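Local coordinates for protein precorrin-6A reductase (Rhodobacter capsulatus, PDB 4X7G) that catalyses the NADPH-dependent reduction of precorrin-6A in cobalamin biosynthesis, holding cofactor and reduced tetrapyrrole between two Rossmann-type domains, at residues L56-D70 against A83-F97. Sequence-based numbering, arbitrary orientation.
Sequences LVDYLTREGVSHVID and AVAACAQTGVALCAF
The His67 ring meets Ala93 obliquely, CD2 lying 3.8 Å from Ala93 CB. Its ND1 is hydrogen-bonded to Ser66 OG and its NE2 to the backbone oxygen of His244, so both ring nitrogens are held.

Between the helices, Ala86 faces helix 56-63. Its CB sits 3.6 Å from Leu56 CD2 and also touches Val57 and Leu60. Thr90 turns OG1 between its backbone N and carbonyl carbon (chi1 58°). There OG1 bonds back to Ala86 O, while CG2 slides past Val57 CG1. Thr90 OG1 also lies 3.8 Å from Leu60 CD1, the two side chains crossing at about a right angle. A glycine in place of Thr90 would probably leave a gap beside Val57 and Leu60 and deprive Ala86 O of its second donor.

Under the helices, Val68 CG2 touches both Cys87 SG, at 3.6 Å, and Val92 CG1. Val68 CG1, anti to the backbone N (chi1 177°), packs on Leu94 CD1.

Strands 67-70 and 93-97 pair in parallel through four backbone bonds, from Val68 N to Ala93 O through to Phe97 N to Asp70 O. Where the pairing starts, a water bridges Ser66 O and Ala93 N, which lie 3.7 Å apart. Asp70 OD2 is satisfied by Ser80 and Arg228.

Strand 67-70, helix 77-90 and strand 93-97 form a beta-alpha-beta unit of a Rossmann-type domain. Segments 56-63 and 83-90 of helices 52-63 and 77-90 cross at -49° on one face of its sheet. Trp240 of helix 234-243 covers Ile69, Ala93 and Cys95 on the other. Strand 4-7 flanks strand 67-70. Strand 229-231 flanks strand 93-97, and the Cys95-Cys231 disulfide links the two.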
loop_
_atom_site.group_PDB
_atom_site.type_symbol
_atom_site.label_atom_id
_atom_site.label_comp_id
_atom_site.label_asym_id
_atom_site.label_seq_id
_atom_site.Cartn_x
_atom_site.Cartn_y
_atom_site.Cartn_z
ATOM N N LEU A 56 -16.524 3.394 11.770
ATOM C CA LEU A 56 -16.683 3.520 10.326
ATOM C C LEU A 56 -18.186 3.392 9.995
ATOM O O LEU A 56 -18.727 4.074 9.148
ATOM C CB LEU A 56 -15.891 2.429 9.628
ATOM C CG LEU A 56 -16.069 2.413 8.074
ATOM C CD1 LEU A 56 -15.762 3.766 7.467
ATOM C CD2 LEU A 56 -15.132 1.331 7.501
ATOM N N VAL A 57 -18.884 2.482 10.676
ATOM C CA VAL A 57 -20.358 2.425 10.537
ATOM C C VAL A 57 -21.011 3.800 10.765
ATOM O O VAL A 57 -21.817 4.302 9.963
ATOM C CB VAL A 57 -20.927 1.367 11.516
ATOM C CG1 VAL A 57 -22.446 1.552 11.686
ATOM C CG2 VAL A 57 -20.626 -0.003 11.022
ATOM N N ASP A 58 -20.603 4.427 11.842
ATOM C CA ASP A 58 -21.125 5.700 12.208
ATOM C C ASP A 58 -20.831 6.735 11.117
ATOM O O ASP A 58 -21.637 7.585 10.740
ATOM C CB ASP A 58 -20.616 6.249 13.571
ATOM C CG ASP A 58 -21.233 7.606 13.951
ATOM O OD1 ASP A 58 -22.493 7.639 14.124
ATOM O OD2 ASP A 58 -20.472 8.654 14.058
ATOM N N TYR A 59 -19.596 6.757 10.635
ATOM C CA TYR A 59 -19.201 7.693 9.563
ATOM C C TYR A 59 -20.024 7.470 8.295
ATOM O O TYR A 59 -20.524 8.437 7.690
ATOM C CB TYR A 59 -17.701 7.495 9.264
ATOM C CG TYR A 59 -17.270 8.334 8.136
ATOM C CD1 TYR A 59 -16.915 9.618 8.339
ATOM C CD2 TYR A 59 -17.264 7.806 6.847
ATOM C CE1 TYR A 59 -16.469 10.429 7.250
ATOM C CE2 TYR A 59 -16.909 8.593 5.771
ATOM C CZ TYR A 59 -16.512 9.798 5.961
ATOM O OH TYR A 59 -16.161 10.530 4.875
ATOM N N LEU A 60 -20.126 6.212 7.873
ATOM C CA LEU A 60 -20.855 5.959 6.646
ATOM C C LEU A 60 -22.297 6.488 6.731
ATOM O O LEU A 60 -22.874 6.990 5.780
ATOM C CB LEU A 60 -20.892 4.444 6.343
ATOM C CG LEU A 60 -19.532 3.793 6.075
ATOM C CD1 LEU A 60 -19.662 2.275 5.972
ATOM C CD2 LEU A 60 -18.934 4.336 4.743
ATOM N N THR A 61 -22.847 6.343 7.948
ATOM C CA THR A 61 -24.261 6.725 8.157
ATOM C C THR A 61 -24.363 8.260 8.168
ATOM O O THR A 61 -25.203 8.832 7.454
ATOM C CB THR A 61 -24.776 6.093 9.494
ATOM O OG1 THR A 61 -24.616 4.697 9.431
ATOM C CG2 THR A 61 -26.248 6.456 9.742
ATOM N N ARG A 62 -23.562 8.909 8.958
ATOM C CA ARG A 62 -23.684 10.370 9.089
ATOM C C ARG A 62 -23.304 11.086 7.841
ATOM O O ARG A 62 -23.845 12.159 7.520
ATOM C CB ARG A 62 -22.965 10.915 10.283
ATOM C CG ARG A 62 -21.514 10.750 10.341
ATOM C CD ARG A 62 -21.035 11.550 11.538
ATOM N NE ARG A 62 -21.457 10.980 12.823
ATOM C CZ ARG A 62 -22.548 11.291 13.536
ATOM N NH1 ARG A 62 -23.431 12.194 13.112
ATOM N NH2 ARG A 62 -22.764 10.672 14.705
ATOM N N GLU A 63 -22.349 10.539 7.068
ATOM C CA GLU A 63 -21.819 11.182 5.867
ATOM C C GLU A 63 -22.747 10.857 4.742
ATOM O O GLU A 63 -22.594 11.498 3.653
ATOM C CB GLU A 63 -20.302 10.800 5.677
ATOM C CG GLU A 63 -19.509 11.524 4.575
ATOM C CD GLU A 63 -19.320 12.996 4.872
ATOM O OE1 GLU A 63 -19.092 13.470 6.058
ATOM O OE2 GLU A 63 -19.221 13.672 3.835
ATOM N N GLY A 64 -23.626 9.871 4.791
ATOM C CA GLY A 64 -24.436 9.466 3.730
ATOM C C GLY A 64 -23.717 8.821 2.562
ATOM O O GLY A 64 -24.058 9.017 1.403
ATOM N N VAL A 65 -22.728 8.002 2.853
ATOM C CA VAL A 65 -21.942 7.279 1.814
ATOM C C VAL A 65 -22.810 6.217 1.140
ATOM O O VAL A 65 -23.468 5.399 1.783
ATOM C CB VAL A 65 -20.685 6.710 2.441
ATOM C CG1 VAL A 65 -19.930 5.856 1.450
ATOM C CG2 VAL A 65 -19.770 7.815 2.964
ATOM N N SER A 66 -22.767 6.182 -0.188
ATOM C CA SER A 66 -23.429 5.172 -0.919
ATOM C C SER A 66 -22.599 4.003 -1.324
ATOM O O SER A 66 -23.113 2.887 -1.546
ATOM C CB SER A 66 -24.038 5.793 -2.187
ATOM O OG SER A 66 -23.079 6.425 -3.026
ATOM N N HIS A 67 -21.309 4.214 -1.551
ATOM C CA HIS A 67 -20.384 3.219 -2.070
ATOM C C HIS A 67 -19.042 3.520 -1.454
ATOM O O HIS A 67 -18.606 4.697 -1.371
ATOM C CB HIS A 67 -20.227 3.261 -3.608
ATOM C CG HIS A 67 -21.500 3.172 -4.363
ATOM N ND1 HIS A 67 -22.371 4.218 -4.458
ATOM C CD2 HIS A 67 -22.018 2.145 -5.053
ATOM C CE1 HIS A 67 -23.421 3.794 -5.141
ATOM N NE2 HIS A 67 -23.208 2.568 -5.585
ATOM N N VAL A 68 -18.303 2.454 -1.129
ATOM C CA VAL A 68 -16.937 2.528 -0.677
ATOM C C VAL A 68 -16.042 1.809 -1.688
ATOM O O VAL A 68 -16.288 0.677 -2.040
ATOM C CB VAL A 68 -16.747 1.872 0.698
ATOM C CG1 VAL A 68 -15.289 1.893 1.144
ATOM C CG2 VAL A 68 -17.614 2.578 1.723
ATOM N N ILE A 69 -14.961 2.496 -2.090
ATOM C CA ILE A 69 -13.849 1.842 -2.804
ATOM C C ILE A 69 -12.681 1.773 -1.862
ATOM O O ILE A 69 -12.152 2.788 -1.435
ATOM C CB ILE A 69 -13.446 2.564 -4.095
ATOM C CG1 ILE A 69 -14.674 2.731 -5.004
ATOM C CG2 ILE A 69 -12.334 1.736 -4.760
ATOM C CD1 ILE A 69 -15.323 1.481 -5.494
ATOM N N ASP A 70 -12.369 0.527 -1.481
ATOM C CA ASP A 70 -11.230 0.293 -0.622
ATOM C C ASP A 70 -9.991 0.182 -1.477
ATOM O O ASP A 70 -9.704 -0.880 -2.023
ATOM C CB ASP A 70 -11.449 -0.998 0.193
ATOM C CG ASP A 70 -10.226 -1.397 0.956
ATOM O OD1 ASP A 70 -9.266 -0.613 1.036
ATOM O OD2 ASP A 70 -10.229 -2.569 1.474
ATOM N N ALA A 83 -13.610 -2.425 6.719
ATOM C CA ALA A 83 -14.531 -1.950 5.683
ATOM C C ALA A 83 -15.502 -3.039 5.292
ATOM O O ALA A 83 -16.703 -2.738 5.081
ATOM C CB ALA A 83 -13.755 -1.470 4.432
ATOM N N VAL A 84 -15.053 -4.291 5.154
ATOM C CA VAL A 84 -16.004 -5.355 4.850
ATOM C C VAL A 84 -17.068 -5.396 5.937
ATOM O O VAL A 84 -18.266 -5.443 5.560
ATOM C CB VAL A 84 -15.301 -6.708 4.745
ATOM C CG1 VAL A 84 -16.366 -7.777 4.462
ATOM C CG2 VAL A 84 -14.273 -6.678 3.650
ATOM N N ALA A 85 -16.703 -5.341 7.195
ATOM C CA ALA A 85 -17.681 -5.476 8.287
ATOM C C ALA A 85 -18.576 -4.296 8.341
ATOM O O ALA A 85 -19.848 -4.472 8.451
ATOM C CB ALA A 85 -16.983 -5.715 9.584
ATOM N N ALA A 86 -18.040 -3.077 8.230
ATOM C CA ALA A 86 -18.868 -1.882 8.352
ATOM C C ALA A 86 -19.842 -1.782 7.157
ATOM O O ALA A 86 -21.019 -1.366 7.296
ATOM C CB ALA A 86 -18.042 -0.640 8.438
ATOM N N CYS A 87 -19.397 -2.078 5.941
ATOM C CA CYS A 87 -20.265 -2.031 4.768
ATOM C C CYS A 87 -21.336 -3.104 4.838
ATOM O O CYS A 87 -22.496 -2.846 4.420
ATOM C CB CYS A 87 -19.414 -2.171 3.472
ATOM S SG CYS A 87 -18.446 -0.654 3.156
ATOM N N ALA A 88 -20.985 -4.266 5.346
ATOM C CA ALA A 88 -22.042 -5.308 5.489
ATOM C C ALA A 88 -23.096 -4.861 6.483
ATOM O O ALA A 88 -24.336 -5.064 6.165
ATOM C CB ALA A 88 -21.449 -6.606 5.935
ATOM N N GLN A 89 -22.678 -4.272 7.592
ATOM C CA GLN A 89 -23.619 -3.783 8.649
ATOM C C GLN A 89 -24.535 -2.675 8.161
ATOM O O GLN A 89 -25.725 -2.583 8.554
ATOM C CB GLN A 89 -22.889 -3.270 9.902
ATOM C CG GLN A 89 -23.791 -3.214 11.124
ATOM C CD GLN A 89 -23.130 -2.628 12.342
ATOM O OE1 GLN A 89 -21.984 -2.908 12.643
ATOM N NE2 GLN A 89 -23.863 -1.799 13.052
ATOM N N THR A 90 -24.052 -1.815 7.296
ATOM C CA THR A 90 -24.826 -0.713 6.821
ATOM C C THR A 90 -25.509 -0.948 5.500
ATOM O O THR A 90 -26.296 -0.107 5.045
ATOM C CB THR A 90 -23.951 0.544 6.712
ATOM O OG1 THR A 90 -22.829 0.252 5.823
ATOM C CG2 THR A 90 -23.367 0.996 8.030
ATOM N N GLY A 91 -25.182 -1.980 4.777
ATOM C CA GLY A 91 -25.664 -2.223 3.458
ATOM C C GLY A 91 -25.077 -1.322 2.345
ATOM O O GLY A 91 -25.617 -1.233 1.225
ATOM N N VAL A 92 -23.921 -0.711 2.616
ATOM C CA VAL A 92 -23.204 0.096 1.630
ATOM C C VAL A 92 -22.386 -0.803 0.755
ATOM O O VAL A 92 -21.646 -1.701 1.220
ATOM C CB VAL A 92 -22.366 1.122 2.404
ATOM C CG1 VAL A 92 -21.373 1.846 1.499
ATOM C CG2 VAL A 92 -23.245 2.133 3.160
ATOM N N ALA A 93 -22.457 -0.578 -0.539
ATOM C CA ALA A 93 -21.744 -1.363 -1.506
ATOM C C ALA A 93 -20.217 -1.086 -1.427
ATOM O O ALA A 93 -19.824 0.030 -1.175
ATOM C CB ALA A 93 -22.164 -0.991 -2.891
ATOM N N LEU A 94 -19.450 -2.139 -1.541
ATOM C CA LEU A 94 -17.977 -2.090 -1.360
ATOM C C LEU A 94 -17.245 -2.830 -2.466
ATOM O O LEU A 94 -17.608 -3.952 -2.828
ATOM C CB LEU A 94 -17.634 -2.798 -0.052
ATOM C CG LEU A 94 -16.173 -3.035 0.291
ATOM C CD1 LEU A 94 -15.435 -1.744 0.452
ATOM C CD2 LEU A 94 -16.042 -3.852 1.580
ATOM N N CYS A 95 -16.231 -2.189 -3.067
ATOM C CA CYS A 95 -15.295 -2.902 -3.916
ATOM C C CYS A 95 -13.899 -2.577 -3.452
ATOM O O CYS A 95 -13.592 -1.403 -3.117
ATOM C CB CYS A 95 -15.364 -2.517 -5.364
ATOM S SG CYS A 95 -14.724 -3.901 -6.393
ATOM N N ALA A 96 -12.992 -3.552 -3.454
ATOM C CA ALA A 96 -11.552 -3.286 -3.185
ATOM C C ALA A 96 -10.855 -3.118 -4.478
ATOM O O ALA A 96 -10.844 -4.001 -5.311
ATOM C CB ALA A 96 -10.931 -4.470 -2.394
ATOM N N PHE A 97 -10.148 -1.997 -4.645
ATOM C CA PHE A 97 -9.333 -1.735 -5.766
ATOM C C PHE A 97 -7.942 -2.162 -5.444
ATOM O O PHE A 97 -7.159 -1.470 -4.775
ATOM C CB PHE A 97 -9.334 -0.240 -6.114
ATOM C CG PHE A 97 -8.552 0.146 -7.322
ATOM C CD1 PHE A 97 -8.017 -0.780 -8.239
ATOM C CD2 PHE A 97 -8.342 1.503 -7.670
ATOM C CE1 PHE A 97 -7.317 -0.359 -9.383
ATOM C CE2 PHE A 97 -7.724 1.917 -8.802
ATOM C CZ PHE A 97 -7.170 1.010 -9.623
HETATM O O HOH W 1 -24.775 0.849 -1.676
#